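Local coordinates for protein acyl-coenzyme A oxidase 1 (Yarrowia lipolytica, PDB 5Y9D) that catalyses the FAD-dependent oxidation of acyl-CoA to (2E)-enoyl-CoA, passing electrons to oxygen to give hydrogen peroxide, in peroxisomal fatty acid beta-oxidation, at residues V159-G164 and N241-S246; L362-Y367 and A600-E605; Q515-E520 and N626-E631. One frame throughout, in Å; residues are numbered along the deposited sequence.

Interaction 1. Residues V159-G164 and N241-S246; sequences VKQFYG and NVHDHS
Val-242 turns its side chain toward Gln-161 and sets one methyl group against that residue's backbone oxygen, which makes this surface contact a worked example of two loops meeting without a bond between them. CG1 of Val-242 approaches O of Gln-161 to 3.1 Å, a close approach whose exact length is doubtful at this resolution. CG1 lies anti to the backbone N (chi1 -166°); CG2 stays farther off, 4.1 Å from the same O of Gln-161. Next to this pair, the amide of Gln-161 and the ring of His-243 have nearly perpendicular planes, 87° apart. OE1 of Gln-161 comes to 4.0 Å from CE1 of His-243, a van der Waals approach. The loop 241-246 is shaped by an Asx turn, in which the backbone N of Ser-246 donates to OD1 of Asp-244 over 2.9 Å. The loop lies within the acyl-CoA dehydrogenase middle-domain region, the beta-rich part of the fold, and both loops abut the second subunit: Phe-696 of that subunit packs on Gln-161 and meets the ring of His-243. With no hydrogen bond across the two segments, their pairing rests on van der Waals contact over a small surface, consistent with one made as part of the dimer interface.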
ATOM      1  N   VAL A 159      15.787 -32.728  -4.064  1.00 31.60           N
ATOM      2  CA  VAL A 159      14.419 -32.618  -4.578  1.00 30.59           C
ATOM      3  C   VAL A 159      14.118 -33.702  -5.623  1.00 32.57           C
ATOM      4  O   VAL A 159      13.639 -33.444  -6.715  1.00 34.06           O
ATOM      5  CB  VAL A 159      14.127 -31.191  -5.060  1.00 32.32           C
ATOM      6  CG1 VAL A 159      12.655 -30.942  -5.041  1.00 34.43           C
ATOM      7  CG2 VAL A 159      14.717 -30.172  -4.109  1.00 34.19           C
ATOM      8  N   LYS A 160      14.458 -34.923  -5.269  1.00 36.59           N
ATOM      9  CA  LYS A 160      14.171 -36.058  -6.096  1.00 35.46           C
ATOM     10  C   LYS A 160      13.171 -36.941  -5.399  1.00 34.80           C
ATOM     11  O   LYS A 160      13.451 -37.522  -4.371  1.00 35.31           O
ATOM     12  CB  LYS A 160      15.454 -36.825  -6.358  1.00 38.10           C
ATOM     13  CG  LYS A 160      16.556 -35.983  -6.961  1.00 38.35           C
ATOM     14  CD  LYS A 160      17.264 -36.722  -8.074  1.00 39.34           C
ATOM     15  CE  LYS A 160      18.333 -35.867  -8.723  1.00 42.53           C
ATOM     16  NZ  LYS A 160      18.497 -36.116 -10.182  1.00 41.37           N
ATOM     17  N   GLN A 161      11.992 -37.025  -5.980  1.00 35.65           N
ATOM     18  CA  GLN A 161      10.918 -37.827  -5.451  1.00 33.54           C
ATOM     19  C   GLN A 161      10.483 -37.258  -4.124  1.00 31.22           C
ATOM     20  O   GLN A 161       9.875 -37.931  -3.333  1.00 30.97           O
ATOM     21  CB  GLN A 161      11.372 -39.264  -5.288  1.00 35.02           C
ATOM     22  CG  GLN A 161      11.883 -39.885  -6.565  1.00 37.88           C
ATOM     23  CD  GLN A 161      11.580 -41.353  -6.670  1.00 40.24           C
ATOM     24  OE1 GLN A 161      10.712 -41.867  -5.997  1.00 41.98           O
ATOM     25  NE2 GLN A 161      12.302 -42.032  -7.526  1.00 44.19           N
ATOM     26  N   PHE A 162      10.851 -36.019  -3.868  1.00 30.86           N
ATOM     27  CA  PHE A 162      10.631 -35.416  -2.584  1.00 30.93           C
ATOM     28  C   PHE A 162      10.453 -33.913  -2.712  1.00 28.90           C
ATOM     29  O   PHE A 162      11.317 -33.251  -3.234  1.00 26.96           O
ATOM     30  CB  PHE A 162      11.854 -35.718  -1.738  1.00 32.77           C
ATOM     31  CG  PHE A 162      11.641 -35.543  -0.284  1.00 34.17           C
ATOM     32  CD1 PHE A 162      11.503 -34.285   0.251  1.00 34.03           C
ATOM     33  CD2 PHE A 162      11.592 -36.627   0.551  1.00 35.07           C
ATOM     34  CE1 PHE A 162      11.311 -34.117   1.592  1.00 35.62           C
ATOM     35  CE2 PHE A 162      11.406 -36.462   1.898  1.00 35.33           C
ATOM     36  CZ  PHE A 162      11.265 -35.208   2.418  1.00 32.47           C
ATOM     37  N   TYR A 163       9.351 -33.377  -2.217  1.00 25.41           N
ATOM     38  CA  TYR A 163       9.216 -31.944  -2.074  1.00 25.24           C
ATOM     39  C   TYR A 163       8.678 -31.574  -0.707  1.00 23.18           C
ATOM     40  O   TYR A 163       7.670 -32.073  -0.300  1.00 26.68           O
ATOM     41  CB  TYR A 163       8.369 -31.334  -3.187  1.00 26.94           C
ATOM     42  CG  TYR A 163       8.762 -29.919  -3.469  1.00 26.51           C
ATOM     43  CD1 TYR A 163       9.768 -29.636  -4.350  1.00 29.14           C
ATOM     44  CD2 TYR A 163       8.152 -28.871  -2.825  1.00 25.47           C
ATOM     45  CE1 TYR A 163      10.153 -28.350  -4.595  1.00 30.28           C
ATOM     46  CE2 TYR A 163       8.530 -27.578  -3.061  1.00 26.86           C
ATOM     47  CZ  TYR A 163       9.528 -27.328  -3.942  1.00 30.57           C
ATOM     48  OH  TYR A 163       9.921 -26.053  -4.186  1.00 34.95           O
ATOM     49  N   GLY A 164       9.333 -30.664  -0.020  1.00 21.40           N
ATOM     50  CA  GLY A 164       9.029 -30.411   1.354  1.00 22.15           C
ATOM     51  C   GLY A 164       8.210 -29.159   1.500  1.00 23.37           C
ATOM     52  O   GLY A 164       8.151 -28.342   0.583  1.00 24.76           O
ATOM     53  N   ASN A 241       1.358 -39.939  -1.388  1.00 21.66           N
ATOM     54  CA  ASN A 241       2.009 -41.095  -1.993  1.00 23.20           C
ATOM     55  C   ASN A 241       2.783 -40.550  -3.193  1.00 24.32           C
ATOM     56  O   ASN A 241       2.208 -39.925  -4.074  1.00 24.04           O
ATOM     57  CB  ASN A 241       1.002 -42.183  -2.415  1.00 23.56           C
ATOM     58  CG  ASN A 241       0.090 -42.626  -1.272  1.00 23.41           C
ATOM     59  OD1 ASN A 241      -1.119 -42.362  -1.300  1.00 22.89           O
ATOM     60  ND2 ASN A 241       0.665 -43.251  -0.243  1.00 22.64           N
ATOM     61  N   VAL A 242       4.087 -40.770  -3.198  1.00 26.47           N
ATOM     62  CA  VAL A 242       4.988 -40.091  -4.132  1.00 31.60           C
ATOM     63  C   VAL A 242       4.821 -40.519  -5.595  1.00 30.58           C
ATOM     64  O   VAL A 242       5.126 -39.759  -6.505  1.00 32.64           O
ATOM     65  CB  VAL A 242       6.473 -40.313  -3.710  1.00 37.67           C
ATOM     66  CG1 VAL A 242       7.387 -39.356  -4.458  1.00 39.60           C
ATOM     67  CG2 VAL A 242       6.647 -40.101  -2.199  1.00 39.57           C
ATOM     68  N   HIS A 243       4.300 -41.714  -5.826  1.00 31.34           N
ATOM     69  CA  HIS A 243       4.279 -42.268  -7.162  1.00 31.45           C
ATOM     70  C   HIS A 243       3.048 -41.899  -7.953  1.00 31.21           C
ATOM     71  O   HIS A 243       3.073 -41.965  -9.180  1.00 35.53           O
ATOM     72  CB  HIS A 243       4.512 -43.791  -7.118  1.00 32.23           C
ATOM     73  CG  HIS A 243       5.924 -44.170  -6.784  1.00 32.78           C
ATOM     74  ND1 HIS A 243       6.912 -44.271  -7.739  1.00 37.66           N
ATOM     75  CD2 HIS A 243       6.521 -44.452  -5.602  1.00 34.59           C
ATOM     76  CE1 HIS A 243       8.050 -44.626  -7.165  1.00 35.20           C
ATOM     77  NE2 HIS A 243       7.839 -44.739  -5.868  1.00 34.07           N
ATOM     78  N   ASP A 244       1.979 -41.496  -7.274  1.00 31.04           N
ATOM     79  CA  ASP A 244       0.787 -40.934  -7.937  1.00 29.35           C
ATOM     80  C   ASP A 244       0.343 -39.578  -7.366  1.00 27.08           C
ATOM     81  O   ASP A 244      -0.650 -39.007  -7.789  1.00 25.78           O
ATOM     82  CB  ASP A 244      -0.373 -41.921  -7.867  1.00 33.30           C
ATOM     83  CG  ASP A 244      -0.668 -42.410  -6.438  1.00 39.52           C
ATOM     84  OD1 ASP A 244      -0.653 -41.605  -5.478  1.00 41.49           O
ATOM     85  OD2 ASP A 244      -0.926 -43.625  -6.278  1.00 45.32           O
ATOM     86  N   HIS A 245       1.067 -39.081  -6.372  1.00 25.95           N
ATOM     87  CA  HIS A 245       0.734 -37.820  -5.706  1.00 23.97           C
ATOM     88  C   HIS A 245      -0.567 -37.767  -4.873  1.00 22.37           C
ATOM     89  O   HIS A 245      -0.981 -36.694  -4.435  1.00 21.94           O
ATOM     90  CB  HIS A 245       0.734 -36.705  -6.738  1.00 23.02           C
ATOM     91  CG  HIS A 245       1.523 -35.526  -6.315  1.00 21.69           C
ATOM     92  ND1 HIS A 245       1.005 -34.257  -6.292  1.00 21.44           N
ATOM     93  CD2 HIS A 245       2.803 -35.424  -5.896  1.00 21.54           C
ATOM     94  CE1 HIS A 245       1.938 -33.420  -5.880  1.00 21.43           C
ATOM     95  NE2 HIS A 245       3.037 -34.105  -5.629  1.00 21.65           N
ATOM     96  N   SER A 246      -1.190 -38.910  -4.643  1.00 21.04           N
ATOM     97  CA  SER A 246      -2.410 -38.975  -3.855  1.00 20.66           C
ATOM     98  C   SER A 246      -2.105 -38.790  -2.360  1.00 20.60           C
ATOM     99  O   SER A 246      -1.026 -39.127  -1.917  1.00 19.63           O
ATOM    100  CB  SER A 246      -3.112 -40.316  -4.075  1.00 20.12           C
ATOM    101  OG  SER A 246      -2.466 -41.362  -3.386  1.00 20.01           O
TER

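Interaction 2. Residues L362-Y367 and A600-E605; sequences LPLLAY and ALWSIE
The helical segments 362-367 and 600-605 cross steeply, their N-to-C directions 114° apart and their axes 10.0 Å at closest approach, with Pro-363 and Trp-602 facing each other at the crossing. The contact joins two helices of the acyl-CoA oxidase fold, helix 355-391 in the C-alpha1 family region and helix 589-606 in the C-terminal acyl-CoA oxidase region. It illustrates how a steep crossing of two buried helices can be filled by one large side chain. The chain kinks around Pro-363 and Leu-364, whose N atoms have no bond to the preceding turn. Trp-602, with CG anti to its own N (chi1 175°), reaches across, and CB of Pro-363 sits over one face of the indole in a CH-pi contact. Leu-364 meets the far end of the ring system obliquely, its CD2 standing 3.8 Å from CH2 of Trp-602. One turn on from Pro-363, CD2 of Tyr-367 comes obliquely to 4.2 Å from CZ3 of Trp-602; the tyrosine also makes a cation-pi pair with Arg-570, whose helix 558-581 packs on Trp-602. At the centre, CB of Pro-363 stands 3.4 Å from the centroid of the five-membered ring of Trp-602, 9° off the ring normal.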
ATOM      1  N   LEU A 362      14.351  11.104  -2.889  1.00 30.66           N
ATOM      2  CA  LEU A 362      15.774  10.991  -2.572  1.00 30.82           C
ATOM      3  C   LEU A 362      16.047  10.520  -1.136  1.00 31.64           C
ATOM      4  O   LEU A 362      16.996   9.768  -0.870  1.00 32.70           O
ATOM      5  CB  LEU A 362      16.465  12.316  -2.879  1.00 31.01           C
ATOM      6  CG  LEU A 362      16.407  12.694  -4.373  1.00 31.42           C
ATOM      7  CD1 LEU A 362      17.278  13.907  -4.667  1.00 30.91           C
ATOM      8  CD2 LEU A 362      16.827  11.536  -5.281  1.00 31.46           C
ATOM      9  N   PRO A 363      15.192  10.915  -0.195  1.00 29.94           N
ATOM     10  CA  PRO A 363      15.450  10.362   1.128  1.00 29.95           C
ATOM     11  C   PRO A 363      15.193   8.868   1.157  1.00 27.50           C
ATOM     12  O   PRO A 363      15.931   8.120   1.786  1.00 27.85           O
ATOM     13  CB  PRO A 363      14.479  11.114   2.032  1.00 32.22           C
ATOM     14  CG  PRO A 363      14.014  12.314   1.224  1.00 32.69           C
ATOM     15  CD  PRO A 363      14.101  11.896  -0.210  1.00 31.64           C
ATOM     16  N   LEU A 364      14.160   8.444   0.459  1.00 26.05           N
ATOM     17  CA  LEU A 364      13.912   7.029   0.240  1.00 25.06           C
ATOM     18  C   LEU A 364      15.112   6.363  -0.468  1.00 24.69           C
ATOM     19  O   LEU A 364      15.522   5.247  -0.090  1.00 23.89           O
ATOM     20  CB  LEU A 364      12.576   6.826  -0.512  1.00 24.41           C
ATOM     21  CG  LEU A 364      11.338   7.530   0.092  1.00 25.06           C
ATOM     22  CD1 LEU A 364      10.099   7.348  -0.768  1.00 25.39           C
ATOM     23  CD2 LEU A 364      11.043   7.104   1.530  1.00 25.93           C
ATOM     24  N   LEU A 365      15.736   7.053  -1.429  1.00 25.08           N
ATOM     25  CA  LEU A 365      17.012   6.530  -1.990  1.00 25.86           C
ATOM     26  C   LEU A 365      18.085   6.289  -0.914  1.00 23.48           C
ATOM     27  O   LEU A 365      18.776   5.286  -0.920  1.00 21.78           O
ATOM     28  CB  LEU A 365      17.590   7.425  -3.086  1.00 26.38           C
ATOM     29  CG  LEU A 365      18.884   6.881  -3.718  1.00 28.67           C
ATOM     30  CD1 LEU A 365      18.694   5.478  -4.298  1.00 30.60           C
ATOM     31  CD2 LEU A 365      19.415   7.812  -4.795  1.00 28.15           C
ATOM     32  N   ALA A 366      18.218   7.223   0.002  1.00 24.33           N
ATOM     33  CA  ALA A 366      19.157   7.056   1.096  1.00 25.53           C
ATOM     34  C   ALA A 366      18.731   5.926   2.038  1.00 25.16           C
ATOM     35  O   ALA A 366      19.555   5.085   2.413  1.00 24.59           O
ATOM     36  CB  ALA A 366      19.321   8.350   1.842  1.00 25.51           C
ATOM     37  N   TYR A 367      17.450   5.868   2.356  1.00 25.72           N
ATOM     38  CA  TYR A 367      16.897   4.770   3.173  1.00 28.94           C
ATOM     39  C   TYR A 367      17.379   3.481   2.560  1.00 30.31           C
ATOM     40  O   TYR A 367      18.018   2.662   3.215  1.00 34.61           O
ATOM     41  CB  TYR A 367      15.340   4.788   3.192  1.00 28.88           C
ATOM     42  CG  TYR A 367      14.656   4.033   4.311  1.00 30.17           C
ATOM     43  CD1 TYR A 367      15.331   3.097   5.084  1.00 33.80           C
ATOM     44  CD2 TYR A 367      13.311   4.243   4.595  1.00 33.87           C
ATOM     45  CE1 TYR A 367      14.707   2.416   6.117  1.00 31.49           C
ATOM     46  CE2 TYR A 367      12.678   3.566   5.629  1.00 34.16           C
ATOM     47  CZ  TYR A 367      13.393   2.639   6.372  1.00 33.03           C
ATOM     48  OH  TYR A 367      12.808   1.929   7.399  1.00 38.45           O
ATOM     49  N   ALA A 600      19.674  10.543   7.781  1.00 35.22           N
ATOM     50  CA  ALA A 600      19.642  10.974   9.180  1.00 35.61           C
ATOM     51  C   ALA A 600      18.726  12.167   9.422  1.00 36.61           C
ATOM     52  O   ALA A 600      17.796  12.062  10.230  1.00 37.60           O
ATOM     53  CB  ALA A 600      21.050  11.291   9.659  1.00 36.21           C
ATOM     54  N   LEU A 601      18.969  13.287   8.730  1.00 35.29           N
ATOM     55  CA  LEU A 601      18.167  14.508   8.950  1.00 35.13           C
ATOM     56  C   LEU A 601      16.727  14.346   8.536  1.00 36.32           C
ATOM     57  O   LEU A 601      15.807  14.816   9.217  1.00 42.19           O
ATOM     58  CB  LEU A 601      18.750  15.712   8.207  1.00 36.60           C
ATOM     59  CG  LEU A 601      20.031  16.267   8.825  1.00 39.01           C
ATOM     60  CD1 LEU A 601      20.724  17.225   7.879  1.00 43.20           C
ATOM     61  CD2 LEU A 601      19.760  16.943  10.150  1.00 39.40           C
ATOM     62  N   TRP A 602      16.512  13.706   7.401  1.00 34.10           N
ATOM     63  CA  TRP A 602      15.163  13.369   7.009  1.00 33.38           C
ATOM     64  C   TRP A 602      14.476  12.557   8.102  1.00 34.75           C
ATOM     65  O   TRP A 602      13.282  12.745   8.321  1.00 36.83           O
ATOM     66  CB  TRP A 602      15.168  12.588   5.699  1.00 32.62           C
ATOM     67  CG  TRP A 602      13.823  12.089   5.258  1.00 31.34           C
ATOM     68  CD1 TRP A 602      12.795  12.827   4.724  1.00 29.21           C
ATOM     69  CD2 TRP A 602      13.373  10.730   5.281  1.00 29.92           C
ATOM     70  NE1 TRP A 602      11.739  12.009   4.423  1.00 28.89           N
ATOM     71  CE2 TRP A 602      12.060  10.719   4.752  1.00 28.21           C
ATOM     72  CE3 TRP A 602      13.962   9.513   5.685  1.00 29.73           C
ATOM     73  CZ2 TRP A 602      11.323   9.551   4.620  1.00 28.84           C
ATOM     74  CZ3 TRP A 602      13.229   8.340   5.554  1.00 28.75           C
ATOM     75  CH2 TRP A 602      11.934   8.360   5.022  1.00 29.53           C
ATOM     76  N   SER A 603      15.202  11.655   8.778  1.00 35.37           N
ATOM     77  CA  SER A 603      14.589  10.816   9.825  1.00 35.99           C
ATOM     78  C   SER A 603      14.209  11.665  11.025  1.00 38.35           C
ATOM     79  O   SER A 603      13.167  11.438  11.632  1.00 35.93           O
ATOM     80  CB  SER A 603      15.507   9.696  10.282  1.00 35.15           C
ATOM     81  OG  SER A 603      15.821   8.826   9.225  1.00 33.29           O
ATOM     82  N   ILE A 604      15.029  12.662  11.356  1.00 41.44           N
ATOM     83  CA  ILE A 604      14.600  13.648  12.351  1.00 43.07           C
ATOM     84  C   ILE A 604      13.241  14.194  11.910  1.00 47.03           C
ATOM     85  O   ILE A 604      12.317  14.307  12.701  1.00 46.76           O
ATOM     86  CB  ILE A 604      15.545  14.858  12.494  1.00 41.92           C
ATOM     87  CG1 ILE A 604      16.991  14.459  12.783  1.00 39.60           C
ATOM     88  CG2 ILE A 604      15.037  15.804  13.579  1.00 43.05           C
ATOM     89  CD1 ILE A 604      17.207  13.685  14.047  1.00 39.51           C
ATOM     90  N   GLU A 605      13.136  14.524  10.630  1.00 50.12           N
ATOM     91  CA  GLU A 605      11.933  15.150  10.077  1.00 53.45           C
ATOM     92  C   GLU A 605      10.616  14.375  10.190  1.00 54.91           C
ATOM     93  O   GLU A 605       9.557  14.990  10.110  1.00 56.00           O
ATOM     94  CB  GLU A 605      12.144  15.450   8.598  1.00 58.77           C
ATOM     95  CG  GLU A 605      12.342  16.908   8.269  1.00 61.17           C
ATOM     96  CD  GLU A 605      12.370  17.148   6.773  1.00 63.57           C
ATOM     97  OE1 GLU A 605      11.974  16.246   5.982  1.00 62.59           O
ATOM     98  OE2 GLU A 605      12.787  18.252   6.386  1.00 64.81           O
TER

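Interaction 3. Residues Q515-E520 and N626-E631; sequences QLLSPE and NSLVDE
No ring or side-chain amide supplies a face or an edge where Leu-516 and Leu-517 meet Leu-628; the contact is wholly aliphatic, and one methyl group does the touching for the second segment. Leu-628 points toward residues 515-520, and its CD1 reaches 3.8 Å from CB of Leu-516. The same CD1 lies 4.2 Å from CG of Leu-517, so a single branch spans two successive residues. Leu-516 meets it with CB; CG, anti to the carbonyl carbon (chi1 -77°), carries the rest of the side chain on from there. The fold element behind this is a helix-to-helix junction in the all-helical C-terminal region of the oxidase. Helix 513-516 ends here, Leu-517 being the first residue to leave helical backbone angles, and Ser-518 holds the N-cap position of helix 519-544. A backbone hydrogen bond from N of Ser-518 to O of Gln-515, 2.8 Å long, ties the turn together, while helix 619-637 provides Leu-628. Around this apolar patch the polar partners lie apart: Glu-631 makes a salt bridge with Arg-513, at the start of the first helix, and Asp-630 makes one with Arg-359. Asn-626 packs on Gln-560 and Asp-630 on Glu-556, both of the second subunit.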
ATOM      1  N   GLN A 515      26.991  21.286  13.596  1.00 63.40           N
ATOM      2  CA  GLN A 515      26.638  20.086  14.356  1.00 65.26           C
ATOM      3  C   GLN A 515      25.564  19.273  13.629  1.00 56.58           C
ATOM      4  O   GLN A 515      25.650  18.056  13.513  1.00 51.13           O
ATOM      5  CB  GLN A 515      26.158  20.472  15.758  1.00 65.41           C
ATOM      6  CG  GLN A 515      27.266  21.031  16.628  1.00 66.83           C
ATOM      7  CD  GLN A 515      26.746  21.555  17.942  1.00 72.90           C
ATOM      8  OE1 GLN A 515      25.926  20.904  18.606  1.00 75.51           O
ATOM      9  NE2 GLN A 515      27.205  22.745  18.326  1.00 73.52           N
ATOM     10  N   LEU A 516      24.562  19.969  13.121  1.00 54.05           N
ATOM     11  CA  LEU A 516      23.496  19.322  12.387  1.00 57.21           C
ATOM     12  C   LEU A 516      23.933  18.610  11.083  1.00 55.90           C
ATOM     13  O   LEU A 516      23.193  17.764  10.584  1.00 58.68           O
ATOM     14  CB  LEU A 516      22.372  20.329  12.114  1.00 60.08           C
ATOM     15  CG  LEU A 516      21.435  20.658  13.287  1.00 60.09           C
ATOM     16  CD1 LEU A 516      20.408  21.692  12.844  1.00 59.77           C
ATOM     17  CD2 LEU A 516      20.746  19.412  13.844  1.00 59.61           C
ATOM     18  N   LEU A 517      25.111  18.936  10.545  1.00 53.82           N
ATOM     19  CA  LEU A 517      25.704  18.171   9.437  1.00 54.03           C
ATOM     20  C   LEU A 517      26.808  17.227   9.895  1.00 55.10           C
ATOM     21  O   LEU A 517      27.603  16.755   9.073  1.00 54.63           O
ATOM     22  CB  LEU A 517      26.284  19.110   8.376  1.00 56.64           C
ATOM     23  CG  LEU A 517      25.306  19.827   7.458  1.00 56.61           C
ATOM     24  CD1 LEU A 517      26.094  20.741   6.531  1.00 58.11           C
ATOM     25  CD2 LEU A 517      24.478  18.825   6.669  1.00 57.09           C
ATOM     26  N   SER A 518      26.872  16.948  11.196  1.00 57.11           N
ATOM     27  CA  SER A 518      27.926  16.086  11.730  1.00 53.75           C
ATOM     28  C   SER A 518      27.393  14.677  11.940  1.00 50.65           C
ATOM     29  O   SER A 518      26.401  14.492  12.634  1.00 42.13           O
ATOM     30  CB  SER A 518      28.473  16.617  13.057  1.00 52.56           C
ATOM     31  OG  SER A 518      29.697  15.961  13.359  1.00 58.75           O
ATOM     32  N   PRO A 519      28.056  13.680  11.346  1.00 47.89           N
ATOM     33  CA  PRO A 519      27.775  12.284  11.650  1.00 45.89           C
ATOM     34  C   PRO A 519      27.758  11.958  13.154  1.00 47.47           C
ATOM     35  O   PRO A 519      26.793  11.366  13.650  1.00 48.75           O
ATOM     36  CB  PRO A 519      28.906  11.553  10.943  1.00 45.71           C
ATOM     37  CG  PRO A 519      29.200  12.405   9.756  1.00 48.11           C
ATOM     38  CD  PRO A 519      28.962  13.826  10.195  1.00 48.49           C
ATOM     39  N   GLU A 520      28.800  12.357  13.876  1.00 50.00           N
ATOM     40  CA  GLU A 520      28.870  12.103  15.325  1.00 53.33           C
ATOM     41  C   GLU A 520      27.657  12.697  16.029  1.00 44.54           C
ATOM     42  O   GLU A 520      27.104  12.090  16.924  1.00 42.62           O
ATOM     43  CB  GLU A 520      30.150  12.677  15.978  1.00 58.81           C
ATOM     44  CG  GLU A 520      30.339  12.249  17.450  1.00 67.99           C
ATOM     45  CD  GLU A 520      30.915  13.342  18.376  1.00 73.39           C
ATOM     46  OE1 GLU A 520      31.942  13.967  18.007  1.00 78.84           O
ATOM     47  OE2 GLU A 520      30.355  13.559  19.486  1.00 65.14           O
ATOM     48  N   ASN A 626      14.739  21.463   7.959  1.00 43.44           N
ATOM     49  CA  ASN A 626      14.038  21.524   6.690  1.00 46.00           C
ATOM     50  C   ASN A 626      14.879  22.067   5.534  1.00 47.46           C
ATOM     51  O   ASN A 626      14.862  21.490   4.458  1.00 48.59           O
ATOM     52  CB  ASN A 626      12.763  22.356   6.820  1.00 50.14           C
ATOM     53  CG  ASN A 626      11.768  21.758   7.797  1.00 55.20           C
ATOM     54  OD1 ASN A 626      11.256  22.465   8.671  1.00 63.71           O
ATOM     55  ND2 ASN A 626      11.498  20.447   7.671  1.00 51.65           N
ATOM     56  N   SER A 627      15.604  23.161   5.768  1.00 44.99           N
ATOM     57  CA  SER A 627      16.489  23.758   4.768  1.00 45.73           C
ATOM     58  C   SER A 627      17.632  22.830   4.376  1.00 46.14           C
ATOM     59  O   SER A 627      17.970  22.721   3.185  1.00 44.01           O
ATOM     60  CB  SER A 627      17.110  25.067   5.293  1.00 46.69           C
ATOM     61  OG  SER A 627      16.240  26.162   5.119  1.00 49.41           O
ATOM     62  N   LEU A 628      18.264  22.222   5.384  1.00 42.68           N
ATOM     63  CA  LEU A 628      19.347  21.273   5.144  1.00 45.85           C
ATOM     64  C   LEU A 628      18.902  20.063   4.279  1.00 42.64           C
ATOM     65  O   LEU A 628      19.609  19.654   3.378  1.00 38.47           O
ATOM     66  CB  LEU A 628      19.958  20.797   6.478  1.00 46.85           C
ATOM     67  CG  LEU A 628      20.728  21.830   7.317  1.00 48.69           C
ATOM     68  CD1 LEU A 628      21.442  21.147   8.476  1.00 49.80           C
ATOM     69  CD2 LEU A 628      21.739  22.623   6.495  1.00 48.40           C
ATOM     70  N   VAL A 629      17.730  19.513   4.565  1.00 41.27           N
ATOM     71  CA  VAL A 629      17.153  18.452   3.746  1.00 44.47           C
ATOM     72  C   VAL A 629      17.053  18.909   2.287  1.00 44.03           C
ATOM     73  O   VAL A 629      17.537  18.218   1.383  1.00 41.76           O
ATOM     74  CB  VAL A 629      15.776  18.014   4.308  1.00 45.78           C
ATOM     75  CG1 VAL A 629      14.928  17.306   3.257  1.00 46.09           C
ATOM     76  CG2 VAL A 629      15.976  17.146   5.542  1.00 44.56           C
ATOM     77  N   ASP A 630      16.446  20.076   2.081  1.00 43.77           N
ATOM     78  CA  ASP A 630      16.411  20.743   0.775  1.00 45.85           C
ATOM     79  C   ASP A 630      17.784  20.848   0.086  1.00 47.67           C
ATOM     80  O   ASP A 630      17.888  20.593  -1.127  1.00 46.82           O
ATOM     81  CB  ASP A 630      15.823  22.143   0.924  1.00 50.33           C
ATOM     82  CG  ASP A 630      14.348  22.135   1.345  1.00 55.85           C
ATOM     83  OD1 ASP A 630      13.900  21.189   2.029  1.00 58.69           O
ATOM     84  OD2 ASP A 630      13.632  23.091   0.987  1.00 65.72           O
ATOM     85  N   GLU A 631      18.826  21.221   0.837  1.00 45.33           N
ATOM     86  CA  GLU A 631      20.186  21.312   0.277  1.00 45.19           C
ATOM     87  C   GLU A 631      20.724  19.958  -0.124  1.00 41.79           C
ATOM     88  O   GLU A 631      21.293  19.789  -1.198  1.00 47.95           O
ATOM     89  CB  GLU A 631      21.198  21.893   1.275  1.00 47.14           C
ATOM     90  CG  GLU A 631      21.272  23.401   1.377  1.00 50.21           C
ATOM     91  CD  GLU A 631      22.249  23.873   2.472  1.00 52.77           C
ATOM     92  OE1 GLU A 631      23.419  23.403   2.505  1.00 51.33           O
ATOM     93  OE2 GLU A 631      21.844  24.729   3.294  1.00 47.43           O
TER

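How the interactions relate
From the N terminus, interaction 1 comes first: it joins the loop before strand 166-167 to the one after strand 228-238, closing a loop of 76 residues before either of the others opens. Interaction 2 joins helix 355-391 to helix 589-606 and closes a mostly helical loop of 232 residues. Within that loop opens interaction 3, which ties the junction of helices 513-516 and 519-544 to helix 619-637; it closes last, so the two cross. Their centres are 11 Å apart, and they meet directly: OE2 of Glu-605 lies 2.9 Å from ND2 of Asn-626, a probable hydrogen bond, and Leu-601 packs against Leu-628. Interaction 1 lies on the opposite side of the chain's centre, about 49 Å from interaction 2 centre to centre.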